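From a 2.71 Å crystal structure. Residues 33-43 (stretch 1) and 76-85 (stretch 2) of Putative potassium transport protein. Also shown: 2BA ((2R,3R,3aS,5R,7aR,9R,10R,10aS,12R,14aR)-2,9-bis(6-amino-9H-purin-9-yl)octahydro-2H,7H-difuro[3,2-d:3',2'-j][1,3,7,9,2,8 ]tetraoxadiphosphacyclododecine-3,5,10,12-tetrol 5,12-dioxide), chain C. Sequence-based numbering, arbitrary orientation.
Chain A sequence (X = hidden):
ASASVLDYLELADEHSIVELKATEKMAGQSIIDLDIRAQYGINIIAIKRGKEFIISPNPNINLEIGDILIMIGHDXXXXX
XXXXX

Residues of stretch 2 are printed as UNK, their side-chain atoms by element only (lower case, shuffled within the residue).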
# COMPACT_ATOMS: atom_id res chain seq x y z
N ASP A 33 4.55 9.63 12.13
CA ASP A 33 4.14 10.14 13.43
C ASP A 33 2.94 9.33 13.90
O ASP A 33 2.87 8.90 15.05
CB ASP A 33 3.78 11.63 13.37
CG ASP A 33 5.00 12.53 13.28
OD1 ASP A 33 6.10 12.09 13.69
OD2 ASP A 33 4.84 13.68 12.81
N LEU A 34 1.99 9.13 12.99
CA LEU A 34 0.79 8.35 13.28
C LEU A 34 1.09 6.85 13.30
O LEU A 34 0.34 6.06 13.88
CB LEU A 34 -0.30 8.67 12.25
CG LEU A 34 -0.85 10.10 12.31
CD1 LEU A 34 -1.91 10.32 11.24
CD2 LEU A 34 -1.41 10.42 13.69
N ASP A 35 2.20 6.47 12.66
CA ASP A 35 2.69 5.09 12.57
C ASP A 35 1.56 4.15 12.12
O ASP A 35 1.28 3.13 12.76
CB ASP A 35 3.27 4.65 13.91
CG ASP A 35 4.34 3.58 13.76
OD1 ASP A 35 4.93 3.47 12.66
OD2 ASP A 35 4.60 2.86 14.74
N ILE A 36 0.96 4.48 10.99
CA ILE A 36 -0.33 3.93 10.61
C ILE A 36 -0.32 2.41 10.42
O ILE A 36 -1.15 1.72 11.01
CB ILE A 36 -0.86 4.64 9.35
CG1 ILE A 36 -1.21 6.09 9.71
CG2 ILE A 36 -2.09 3.93 8.78
CD1 ILE A 36 -1.58 6.96 8.52
N ARG A 37 0.60 1.88 9.62
CA ARG A 37 0.58 0.44 9.39
C ARG A 37 0.94 -0.35 10.64
O ARG A 37 0.35 -1.40 10.91
CB ARG A 37 1.52 0.06 8.25
CG ARG A 37 1.36 -1.40 7.80
CD ARG A 37 1.90 -1.56 6.40
NE ARG A 37 3.19 -0.91 6.26
CZ ARG A 37 3.51 -0.08 5.28
NH1 ARG A 37 2.64 0.20 4.32
NH2 ARG A 37 4.72 0.47 5.26
N ALA A 38 1.88 0.16 11.42
CA ALA A 38 2.30 -0.55 12.63
C ALA A 38 1.21 -0.54 13.70
O ALA A 38 1.17 -1.43 14.54
CB ALA A 38 3.59 0.05 13.17
N GLN A 39 0.30 0.43 13.62
CA GLN A 39 -0.71 0.62 14.66
C GLN A 39 -2.08 0.06 14.28
O GLN A 39 -2.85 -0.33 15.15
CB GLN A 39 -0.89 2.11 15.00
CG GLN A 39 0.12 2.72 15.96
CD GLN A 39 0.06 2.10 17.36
OE1 GLN A 39 -0.89 2.33 18.12
NE2 GLN A 39 1.08 1.33 17.70
N TYR A 40 -2.37 0.01 12.98
CA TYR A 40 -3.72 -0.34 12.54
C TYR A 40 -3.71 -1.46 11.50
O TYR A 40 -4.71 -2.14 11.30
CB TYR A 40 -4.44 0.89 11.96
CG TYR A 40 -4.64 2.03 12.93
CD1 TYR A 40 -5.79 2.12 13.71
CD2 TYR A 40 -3.70 3.05 13.04
CE1 TYR A 40 -5.99 3.16 14.58
CE2 TYR A 40 -3.89 4.10 13.92
CZ TYR A 40 -5.03 4.16 14.68
OH TYR A 40 -5.22 5.20 15.56
N GLY A 41 -2.58 -1.67 10.85
CA GLY A 41 -2.50 -2.69 9.83
C GLY A 41 -3.00 -2.17 8.49
O GLY A 41 -3.27 -2.95 7.58
N ILE A 42 -3.11 -0.85 8.39
CA ILE A 42 -3.61 -0.20 7.18
C ILE A 42 -2.45 0.15 6.26
O ILE A 42 -1.39 0.58 6.72
CB ILE A 42 -4.40 1.08 7.51
CG1 ILE A 42 -5.57 0.76 8.45
CG2 ILE A 42 -4.92 1.77 6.26
CD1 ILE A 42 -6.40 1.97 8.81
N ASN A 43 -2.65 -0.04 4.96
CA ASN A 43 -1.65 0.34 3.98
C ASN A 43 -2.10 1.57 3.19
O ASN A 43 -3.21 1.61 2.66
CB ASN A 43 -1.38 -0.81 3.03
CG ASN A 43 -0.31 -0.49 2.00
OD1 ASN A 43 0.64 0.25 2.28
ND2 ASN A 43 -0.44 -1.05 0.80
N UNK A 76 -12.54 -3.30 9.84
CA UNK A 76 -12.45 -2.98 11.26
C UNK A 76 -11.23 -2.13 11.55
O UNK A 76 -11.26 -1.27 12.44
n UNK A 76 -13.63 -6.34 12.27
c UNK A 76 -12.41 -4.25 12.10
o UNK A 76 -14.79 -4.46 11.87
c UNK A 76 -13.71 -5.03 12.07
N UNK A 77 -10.16 -2.32 10.77
CA UNK A 77 -8.95 -1.55 11.00
C UNK A 77 -9.12 -0.16 10.44
O UNK A 77 -8.75 0.82 11.08
o UNK A 77 -6.95 -4.44 10.13
c UNK A 77 -7.72 -2.20 10.35
c UNK A 77 -7.39 -3.56 10.91
o UNK A 77 -7.53 -3.76 12.14
N UNK A 78 -9.71 -0.08 9.24
CA UNK A 78 -9.99 1.21 8.63
C UNK A 78 -10.94 2.02 9.50
O UNK A 78 -10.70 3.20 9.75
c UNK A 78 -8.66 1.44 5.77
c UNK A 78 -9.64 0.38 6.23
c UNK A 78 -10.42 -0.17 5.04
c UNK A 78 -10.58 1.01 7.25
N UNK A 79 -11.99 1.37 10.00
CA UNK A 79 -12.99 2.03 10.82
C UNK A 79 -12.42 2.54 12.15
O UNK A 79 -12.83 3.58 12.65
n UNK A 79 -15.12 1.56 13.24
c UNK A 79 -14.16 1.08 11.07
c UNK A 79 -15.24 1.69 11.92
o UNK A 79 -16.21 2.25 11.40
N UNK A 80 -11.47 1.81 12.70
CA UNK A 80 -10.84 2.21 13.95
C UNK A 80 -9.95 3.43 13.77
O UNK A 80 -9.94 4.33 14.61
c UNK A 80 -10.06 1.04 14.53
c UNK A 80 -8.38 0.51 16.20
n UNK A 80 -6.07 -0.99 15.49
c UNK A 80 -7.28 -1.46 15.19
n UNK A 80 -7.40 -2.62 14.54
n UNK A 80 -8.37 -0.77 15.50
c UNK A 80 -9.73 1.14 16.01
N UNK A 81 -9.20 3.46 12.68
CA UNK A 81 -8.34 4.60 12.40
C UNK A 81 -9.16 5.86 12.15
O UNK A 81 -8.80 6.94 12.62
c UNK A 81 -7.45 4.32 11.19
c UNK A 81 -6.82 6.08 9.52
c UNK A 81 -6.04 7.15 9.11
c UNK A 81 -5.04 7.64 9.94
c UNK A 81 -6.62 5.49 10.75
c UNK A 81 -5.61 5.98 11.57
c UNK A 81 -4.83 7.06 11.17
N UNK A 82 -10.27 5.71 11.44
CA UNK A 82 -11.14 6.83 11.11
C UNK A 82 -11.79 7.45 12.34
O UNK A 82 -11.98 8.66 12.41
o UNK A 82 -12.55 5.19 6.70
c UNK A 82 -11.74 6.11 8.74
c UNK A 82 -12.23 6.40 10.13
o UNK A 82 -14.02 5.74 8.24
c UNK A 82 -12.85 5.65 7.83
N UNK A 83 -12.09 6.62 13.33
CA UNK A 83 -12.81 7.08 14.51
C UNK A 83 -11.87 7.78 15.47
O UNK A 83 -12.31 8.60 16.28
n UNK A 83 -16.77 5.15 11.47
c UNK A 83 -15.00 5.83 14.81
c UNK A 83 -15.18 5.63 13.31
c UNK A 83 -16.64 5.45 12.92
c UNK A 83 -13.52 5.91 15.18
N UNK A 84 -10.58 7.50 15.36
CA UNK A 84 -9.59 8.16 16.20
C UNK A 84 -9.18 9.50 15.60
O UNK A 84 -8.21 10.12 16.04
c UNK A 84 -8.36 7.27 16.39
n UNK A 84 -9.31 5.14 17.01
c UNK A 84 -8.60 6.17 17.41
o UNK A 84 -8.14 6.26 18.55
N UNK A 85 -9.90 9.94 14.58
CA UNK A 85 -9.65 11.23 13.94
C UNK A 85 -10.96 12.00 13.68
O UNK A 85 -11.74 12.26 14.60
c UNK A 85 -6.79 10.05 11.62
c UNK A 85 -7.56 10.34 12.86
c UNK A 85 -8.66 12.41 11.96
c UNK A 85 -8.89 11.06 12.62
P 2BA C . 6.06 -0.56 9.54
O1P 2BA C . 4.72 -0.96 9.04
O2P 2BA C . 6.37 -1.43 10.72
O5' 2BA C . 7.14 -0.86 8.40
C5' 2BA C . 8.53 -0.55 8.65
C4' 2BA C . 9.29 -0.68 7.39
O4' 2BA C . 9.01 -1.96 6.68
C3' 2BA C . 8.90 0.38 6.47
O3' 2BA C . 9.76 1.54 6.67
C2' 2BA C . 9.11 -0.15 5.15
O2' 2BA C . 10.49 0.07 4.72
C1' 2BA C . 8.83 -1.60 5.26
N9 2BA C . 7.51 -1.86 4.89
C8 2BA C . 6.74 -2.14 5.77
N7 2BA C . 5.51 -2.36 5.23
C5 2BA C . 5.82 -2.11 3.78
C6 2BA C . 5.18 -2.11 2.55
N6 2BA C . 3.82 -2.42 2.51
N1 2BA C . 5.81 -1.83 1.40
C2 2BA C . 7.09 -1.54 1.40
N3 2BA C . 7.78 -1.51 2.53
C4 2BA C . 7.22 -1.78 3.72
P1 2BA C . 9.05 2.98 6.55
O1P1 2BA C . 8.56 3.08 5.15
O2P1 2BA C . 10.10 4.03 6.76
O5'1 2BA C . 7.79 3.28 7.49
C5'1 2BA C . 7.89 3.18 8.90
C4'1 2BA C . 6.52 3.20 9.45
O4'1 2BA C . 5.75 4.34 8.87
C3'1 2BA C . 5.79 1.99 9.06
O3'1 2BA C . 5.92 0.95 10.05
C2'1 2BA C . 4.39 2.39 8.96
O2'1 2BA C . 3.78 2.29 10.27
C1'1 2BA C . 4.41 3.80 8.52
N91 2BA C . 4.20 3.89 7.13
C81 2BA C . 5.12 4.25 6.41
N71 2BA C . 4.75 4.29 5.09
C51 2BA C . 3.32 3.83 5.28
C61 2BA C . 2.21 3.58 4.47
N61 2BA C . 2.29 3.77 3.06
N11 2BA C . 1.06 3.18 4.96
C21 2BA C . 0.90 2.98 6.26
N31 2BA C . 1.90 3.19 7.14
C41 2BA C . 3.11 3.61 6.71
O HOH W 1 -5.93 -3.69 7.85

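Position 76 carries two carbons, the second bearing one oxygen and one nitrogen, which is a short amide. It lies out of reach of stretch 1, and its backbone O accepts from the N of position 80 as part of the helix. This is N76.

Position 77 has two carbons, the second with two oxygens: a short carboxylate. Its CB points toward stretch 1, and its carboxylate carbon sits 3.1 Å from Y40 O. Both carboxylate oxygens are acceptors, as is Y40 O, so the approach is not a hydrogen bond. The residue is D77. Water 1 donates to D77 OD2 (2.6 Å) and to G41 O (2.8 Å), joining the two stretches beside that close approach. G41 has positive phi, and a CB there would be jammed against the carbonyl of Y40 and come within 3.7 Å of D77 OD2.

Position 78 shows four carbons forked at the second. Its CB points away, yet the end of the chain comes back toward I42. That fork identifies L78, whose CD2 packs 3.8 Å from I42 CG2.

Position 79 repeats the short amide, two carbons ending in one oxygen and one nitrogen, but its CB points away and it touches nothing on stretch 1. It is N79, a position that the contact leaves free.

Position 80 has three carbons, a nitrogen, then a carbon carrying two more nitrogens, the pattern of a guanidinium. CB points sideways, and the far end reaches Q39 and Y40. This is R80. Its NH1 gives a weak hydrogen bond to Q39 O (3.3 Å), near the C-terminal end of the short helix, while NH2 forms a salt bridge with D77 OD1 (2.7 Å), one turn back.

Position 81 is one carbon followed by a six-carbon ring with no heteroatom, aimed toward stretch 1: F81. Its edge meets the face of Y40, with centroids 5.0 Å apart and planes at 71°. F81 CB lies over that same ring, 3.9 Å from its centroid. At the far end F81 CZ approaches I36 CD1 (3.8 Å), and I42 CD1 packs against F81 CB at 3.5 Å.

Position 82 has three carbons, the third with two oxygens; it points away and makes no contact. It is E82.

Position 83 runs four carbons in a row to a nitrogen, poorly ordered and out of reach: K83, with NZ bonded to N79 OD1 (3.0 Å).

Position 84, again a two-carbon amide, leaves the helix; its CB is 3.9 Å from Y40 OH. N84 turns its ND2 back to R80 O (2.6 Å).

Position 85 has four carbons forked at the first, one arm two carbons long. This is I85; its CA-to-CB bond points toward stretch 1, but its nearest side-chain approach is CD1 to L34 CD1 at 4.9 Å, beyond contact.

The rule is an aromatic center with a polar margin. F81 and Y40 interlock, I36 and I42 add aliphatic packing, and R80 and a water handle the carbonyls of Q39 and G41.

Stretch 2 (76-85) NDLNRFEKNI
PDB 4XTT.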